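Local atomic coordinates of UPF0749 protein MT1873 (Mycobacterium tuberculosis, PDB entry 3GMG), a protein that is of unknown function but belongs to the DUF881 (UPF0749) family and is probably membrane-anchored, this chain being its C-terminal portion. Residues G29-D43 and R135-L149. Residues are numbered along the deposited sequence; the frame is centred on the assembly and turned at random. Where two conformers were deposited one is given.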
loop_
_atom_site.group_PDB
_atom_site.type_symbol
_atom_site.label_atom_id
_atom_site.label_comp_id
_atom_site.label_asym_id
_atom_site.label_seq_id
_atom_site.Cartn_x
_atom_site.Cartn_y
_atom_site.Cartn_z
ATOM N N GLY A 29 -7.698 -9.346 0.694
ATOM C CA GLY A 29 -7.924 -9.723 2.082
ATOM C C GLY A 29 -9.392 -9.881 2.437
ATOM O O GLY A 29 -9.778 -9.797 3.613
ATOM N N ALA A 30 -10.218 -10.148 1.426
ATOM C CA ALA A 30 -11.659 -10.345 1.638
ATOM C C ALA A 30 -12.014 -11.722 2.198
ATOM O O ALA A 30 -13.055 -11.881 2.854
ATOM C CB ALA A 30 -12.418 -10.113 0.331
ATOM N N VAL A 31 -11.175 -12.717 1.918
ATOM C CA VAL A 31 -11.387 -14.082 2.386
ATOM C C VAL A 31 -10.068 -14.652 2.886
ATOM O O VAL A 31 -8.986 -14.114 2.614
ATOM C CB VAL A 31 -11.924 -14.981 1.269
ATOM C CG1 VAL A 31 -13.271 -14.426 0.743
ATOM C CG2 VAL A 31 -10.909 -15.123 0.143
ATOM N N GLY A 32 -10.184 -15.741 3.632
ATOM C CA GLY A 32 -9.029 -16.466 4.112
ATOM C C GLY A 32 -8.249 -17.148 3.011
ATOM O O GLY A 32 -8.728 -17.300 1.876
ATOM N N ALA A 33 -7.045 -17.570 3.348
ATOM C CA ALA A 33 -6.166 -18.281 2.436
ATOM C C ALA A 33 -5.403 -19.355 3.178
ATOM O O ALA A 33 -5.204 -19.275 4.391
ATOM C CB ALA A 33 -5.196 -17.322 1.799
ATOM N N THR A 34 -4.990 -20.357 2.430
ATOM C CA THR A 34 -4.158 -21.419 2.942
ATOM C C THR A 34 -3.099 -21.806 1.911
ATOM O O THR A 34 -3.292 -21.633 0.692
ATOM C CB THR A 34 -5.032 -22.635 3.334
ATOM O OG1 THR A 34 -4.225 -23.618 3.966
ATOM C CG2 THR A 34 -5.722 -23.244 2.127
ATOM N N GLY A 35 -1.962 -22.279 2.374
ATOM C CA GLY A 35 -0.897 -22.752 1.526
ATOM C C GLY A 35 0.366 -22.943 2.329
ATOM O O GLY A 35 0.364 -22.737 3.558
ATOM N N PRO A 36 1.467 -23.329 1.694
ATOM C CA PRO A 36 2.717 -23.437 2.422
ATOM C C PRO A 36 3.163 -22.079 2.918
ATOM O O PRO A 36 2.736 -21.062 2.384
ATOM C CB PRO A 36 3.696 -23.969 1.371
ATOM C CG PRO A 36 3.102 -23.598 0.096
ATOM C CD PRO A 36 1.638 -23.595 0.255
ATOM N N GLY A 37 3.988 -22.042 3.939
ATOM C CA GLY A 37 4.485 -20.778 4.386
ATOM C C GLY A 37 5.372 -20.911 5.625
ATOM O O GLY A 37 6.008 -21.939 5.871
ATOM N N VAL A 38 5.337 -19.871 6.447
ATOM C CA VAL A 38 6.059 -19.858 7.715
ATOM C C VAL A 38 5.183 -19.317 8.829
ATOM O O VAL A 38 4.222 -18.580 8.586
ATOM C CB VAL A 38 7.344 -19.032 7.665
ATOM C CG1 VAL A 38 8.311 -19.627 6.651
ATOM C CG2 VAL A 38 7.057 -17.532 7.357
ATOM N N MET A 39 5.505 -19.752 10.049
ATOM C CA MET A 39 5.052 -19.110 11.276
ATOM C C MET A 39 6.275 -18.553 11.972
ATOM O O MET A 39 7.259 -19.267 12.216
ATOM C CB MET A 39 4.340 -20.105 12.173
ATOM C CG MET A 39 3.858 -19.530 13.508
ATOM S SD MET A 39 2.804 -20.633 14.560
ATOM C CE MET A 39 4.029 -21.817 14.954
ATOM N N ILE A 40 6.200 -17.274 12.297
ATOM C CA ILE A 40 7.268 -16.550 12.946
ATOM C C ILE A 40 6.789 -16.184 14.332
ATOM O O ILE A 40 5.752 -15.545 14.472
ATOM C CB ILE A 40 7.592 -15.252 12.190
ATOM C CG1 ILE A 40 7.941 -15.570 10.729
ATOM C CG2 ILE A 40 8.721 -14.477 12.896
ATOM C CD1 ILE A 40 7.770 -14.429 9.793
ATOM N N THR A 41 7.525 -16.609 15.348
ATOM C CA THR A 41 7.241 -16.218 16.729
ATOM C C THR A 41 8.271 -15.187 17.176
ATOM O O THR A 41 9.468 -15.370 16.957
ATOM C CB THR A 41 7.300 -17.408 17.651
ATOM O OG1 THR A 41 6.393 -18.407 17.187
ATOM C CG2 THR A 41 6.946 -16.990 19.067
ATOM N N ILE A 42 7.802 -14.095 17.776
ATOM C CA ILE A 42 8.683 -13.078 18.342
ATOM C C ILE A 42 8.397 -12.971 19.839
ATOM O O ILE A 42 7.287 -12.574 20.237
ATOM C CB ILE A 42 8.481 -11.694 17.688
ATOM C CG1 ILE A 42 8.863 -11.763 16.209
ATOM C CG2 ILE A 42 9.368 -10.664 18.395
ATOM C CD1 ILE A 42 8.647 -10.486 15.429
ATOM N N ASP A 43 9.370 -13.383 20.639
ATOM C CA ASP A 43 9.314 -13.177 22.079
ATOM C C ASP A 43 10.069 -11.893 22.383
ATOM O O ASP A 43 11.203 -11.700 21.919
ATOM C CB ASP A 43 9.923 -14.361 22.822
ATOM C CG ASP A 43 9.564 -14.362 24.307
ATOM O OD1 ASP A 43 8.355 -14.419 24.644
ATOM O OD2 ASP A 43 10.488 -14.335 25.127
ATOM N N ARG A 135 13.792 -12.756 20.881
ATOM C CA ARG A 135 14.105 -13.983 20.148
ATOM C C ARG A 135 13.080 -14.143 19.043
ATOM O O ARG A 135 11.918 -13.887 19.290
ATOM C CB ARG A 135 13.959 -15.210 21.061
ATOM C CG ARG A 135 15.246 -15.843 21.518
ATOM C CD ARG A 135 15.029 -17.338 21.733
ATOM N NE ARG A 135 13.779 -17.640 22.445
ATOM C CZ ARG A 135 13.049 -18.730 22.216
ATOM N NH1 ARG A 135 13.448 -19.593 21.294
ATOM N NH2 ARG A 135 11.922 -18.957 22.891
ATOM N N MET A 136 13.502 -14.636 17.889
ATOM C CA MET A 136 12.608 -15.024 16.823
ATOM C C MET A 136 12.775 -16.506 16.548
ATOM O O MET A 136 13.901 -17.007 16.492
ATOM C CB MET A 136 12.932 -14.242 15.537
ATOM C CG MET A 136 11.992 -14.508 14.342
ATOM S SD MET A 136 12.473 -13.602 12.759
ATOM C CE MET A 136 11.875 -11.957 13.178
ATOM N N VAL A 137 11.657 -17.204 16.384
ATOM C CA VAL A 137 11.636 -18.597 15.912
ATOM C C VAL A 137 10.895 -18.600 14.568
ATOM O O VAL A 137 9.816 -18.029 14.441
ATOM C CB VAL A 137 10.920 -19.547 16.899
ATOM C CG1 VAL A 137 10.888 -20.983 16.347
ATOM C CG2 VAL A 137 11.596 -19.491 18.271
ATOM N N VAL A 138 11.480 -19.249 13.564
ATOM C CA VAL A 138 10.916 -19.325 12.219
ATOM C C VAL A 138 10.607 -20.777 11.898
ATOM O O VAL A 138 11.516 -21.600 11.806
ATOM C CB VAL A 138 11.928 -18.773 11.188
ATOM C CG1 VAL A 138 11.343 -18.837 9.791
ATOM C CG2 VAL A 138 12.302 -17.339 11.517
ATOM N N GLN A 139 9.336 -21.100 11.755
ATOM C CA GLN A 139 8.893 -22.458 11.454
ATOM C C GLN A 139 8.373 -22.521 10.010
ATOM O O GLN A 139 7.348 -21.949 9.686
ATOM C CB GLN A 139 7.792 -22.889 12.433
ATOM C CG GLN A 139 7.180 -24.254 12.147
ATOM C CD GLN A 139 8.154 -25.368 12.434
ATOM O OE1 GLN A 139 8.502 -25.608 13.596
ATOM N NE2 GLN A 139 8.671 -26.013 11.386
ATOM N N GLN A 140 9.070 -23.272 9.165
ATOM C CA GLN A 140 8.565 -23.586 7.839
ATOM C C GLN A 140 7.476 -24.635 7.957
ATOM O O GLN A 140 7.572 -25.573 8.781
ATOM C CB GLN A 140 9.681 -24.088 6.929
ATOM C CG GLN A 140 10.754 -23.053 6.672
ATOM C CD GLN A 140 11.855 -23.535 5.740
ATOM O OE1 GLN A 140 11.578 -24.181 4.737
ATOM N NE2 GLN A 140 13.093 -23.211 6.066
ATOM N N ALA A 141 6.434 -24.508 7.143
ATOM C CA ALA A 141 5.295 -25.404 7.236
ATOM C C ALA A 141 4.696 -25.687 5.868
ATOM O O ALA A 141 4.557 -24.802 5.028
ATOM C CB ALA A 141 4.229 -24.821 8.171
ATOM N N ASP A 142 4.307 -26.932 5.655
ATOM C CA ASP A 142 3.644 -27.296 4.414
ATOM C C ASP A 142 2.248 -26.676 4.295
ATOM O O ASP A 142 1.709 -26.544 3.202
ATOM C CB ASP A 142 3.562 -28.817 4.285
ATOM C CG ASP A 142 4.914 -29.459 4.013
ATOM O OD1 ASP A 142 5.887 -28.755 3.644
ATOM O OD2 ASP A 142 5.005 -30.698 4.157
ATOM N N ARG A 143 1.653 -26.272 5.420
ATOM C CA ARG A 143 0.359 -25.604 5.430
ATOM C C ARG A 143 0.276 -24.593 6.565
ATOM O O ARG A 143 0.464 -24.932 7.726
ATOM C CB ARG A 143 -0.791 -26.594 5.618
ATOM C CG ARG A 143 -2.149 -25.942 5.729
ATOM C CD ARG A 143 -3.277 -26.957 5.850
ATOM N NE ARG A 143 -4.494 -26.301 6.273
ATOM C CZ ARG A 143 -5.586 -26.940 6.677
ATOM N NH1 ARG A 143 -5.602 -28.277 6.714
ATOM N NH2 ARG A 143 -6.650 -26.244 7.059
ATOM N N VAL A 144 -0.079 -23.376 6.190
ATOM C CA VAL A 144 -0.351 -22.273 7.098
ATOM C C VAL A 144 -1.714 -21.718 6.718
ATOM O O VAL A 144 -2.011 -21.593 5.520
ATOM C CB VAL A 144 0.731 -21.194 6.900
ATOM C CG1 VAL A 144 0.363 -19.893 7.632
ATOM C CG2 VAL A 144 2.099 -21.712 7.338
ATOM N N ASP A 145 -2.557 -21.399 7.693
ATOM C CA ASP A 145 -3.875 -20.821 7.433
ATOM C C ASP A 145 -3.945 -19.365 7.874
ATOM O O ASP A 145 -3.624 -19.049 9.013
ATOM C CB ASP A 145 -4.987 -21.591 8.157
ATOM C CG ASP A 145 -5.201 -23.015 7.617
ATOM O OD1 ASP A 145 -4.548 -23.447 6.652
ATOM O OD2 ASP A 145 -6.052 -23.709 8.215
ATOM N N VAL A 146 -4.338 -18.491 6.953
ATOM C CA VAL A 146 -4.532 -17.076 7.213
ATOM C C VAL A 146 -6.022 -16.831 7.138
ATOM O O VAL A 146 -6.595 -16.783 6.046
ATOM C CB VAL A 146 -3.758 -16.200 6.196
ATOM C CG1 VAL A 146 -4.201 -14.731 6.298
ATOM C CG2 VAL A 146 -2.254 -16.345 6.438
ATOM N N THR A 147 -6.667 -16.701 8.285
ATOM C CA THR A 147 -8.124 -16.652 8.321
ATOM C C THR A 147 -8.683 -15.284 8.693
ATOM O O THR A 147 -9.884 -15.045 8.513
ATOM C CB THR A 147 -8.691 -17.717 9.308
ATOM O OG1 THR A 147 -8.214 -17.442 10.624
ATOM C CG2 THR A 147 -8.275 -19.113 8.898
ATOM N N ALA A 148 -7.843 -14.391 9.225
ATOM C CA ALA A 148 -8.279 -13.043 9.528
ATOM C C ALA A 148 -8.637 -12.326 8.235
ATOM O O ALA A 148 -8.001 -12.546 7.225
ATOM C CB ALA A 148 -7.168 -12.277 10.279
ATOM N N LEU A 149 -9.632 -11.441 8.299
ATOM C CA LEU A 149 -10.100 -10.687 7.150
ATOM C C LEU A 149 -9.885 -9.195 7.349
ATOM O O LEU A 149 -9.899 -8.694 8.473
ATOM C CB LEU A 149 -11.593 -10.952 6.911
ATOM C CG LEU A 149 -12.014 -12.418 6.824
ATOM C CD1 LEU A 149 -13.528 -12.498 6.596
ATOM C CD2 LEU A 149 -11.251 -13.186 5.742
#
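Gly37 with Ala141, Met39 with Gln139, Thr41 with Val137 and Asp43 with Arg135 exchange paired backbone hydrogen bonds in a bent antiparallel ladder, strand 135-141 being outermost, within this chain, in a five-stranded antiparallel sheet. Both segments turn a corner, at Pro36 and at Asp142, and on its other side pair again as 33-35 with 143-146; the register slips by one there, a beta bulge. Gly35 suits the corner because a beta carbon would strike CD of Pro36. On the Val38, Ile40 and Ile42 face, Met136 can be followed outward: CB lies 3.9 Å from Thr41 O, CG packs 3.6 Å from Ile40 CG2, SD passes the same methyl, and a bend at chi3 (-77°) keeps CE beside it, 4.2 Å from Ile42 CD1. A flexible thioether thus fits against branched isoleucines. Val144 CG2 lies 3.8 Å from Gly37 C, where a beta carbon would be tight; Val144 also touches Leu107. Thr34 pairs with a strand of the second subunit; chi1 of -174° sets its OG1 alongside Asp145, donating to OD1 (2.7 Å) on the anti side, 31° out of the carboxylate plane. Arg143 grips this carboxylate side-on, NH2 to OD2 and NE to the syn lone pair of OD1.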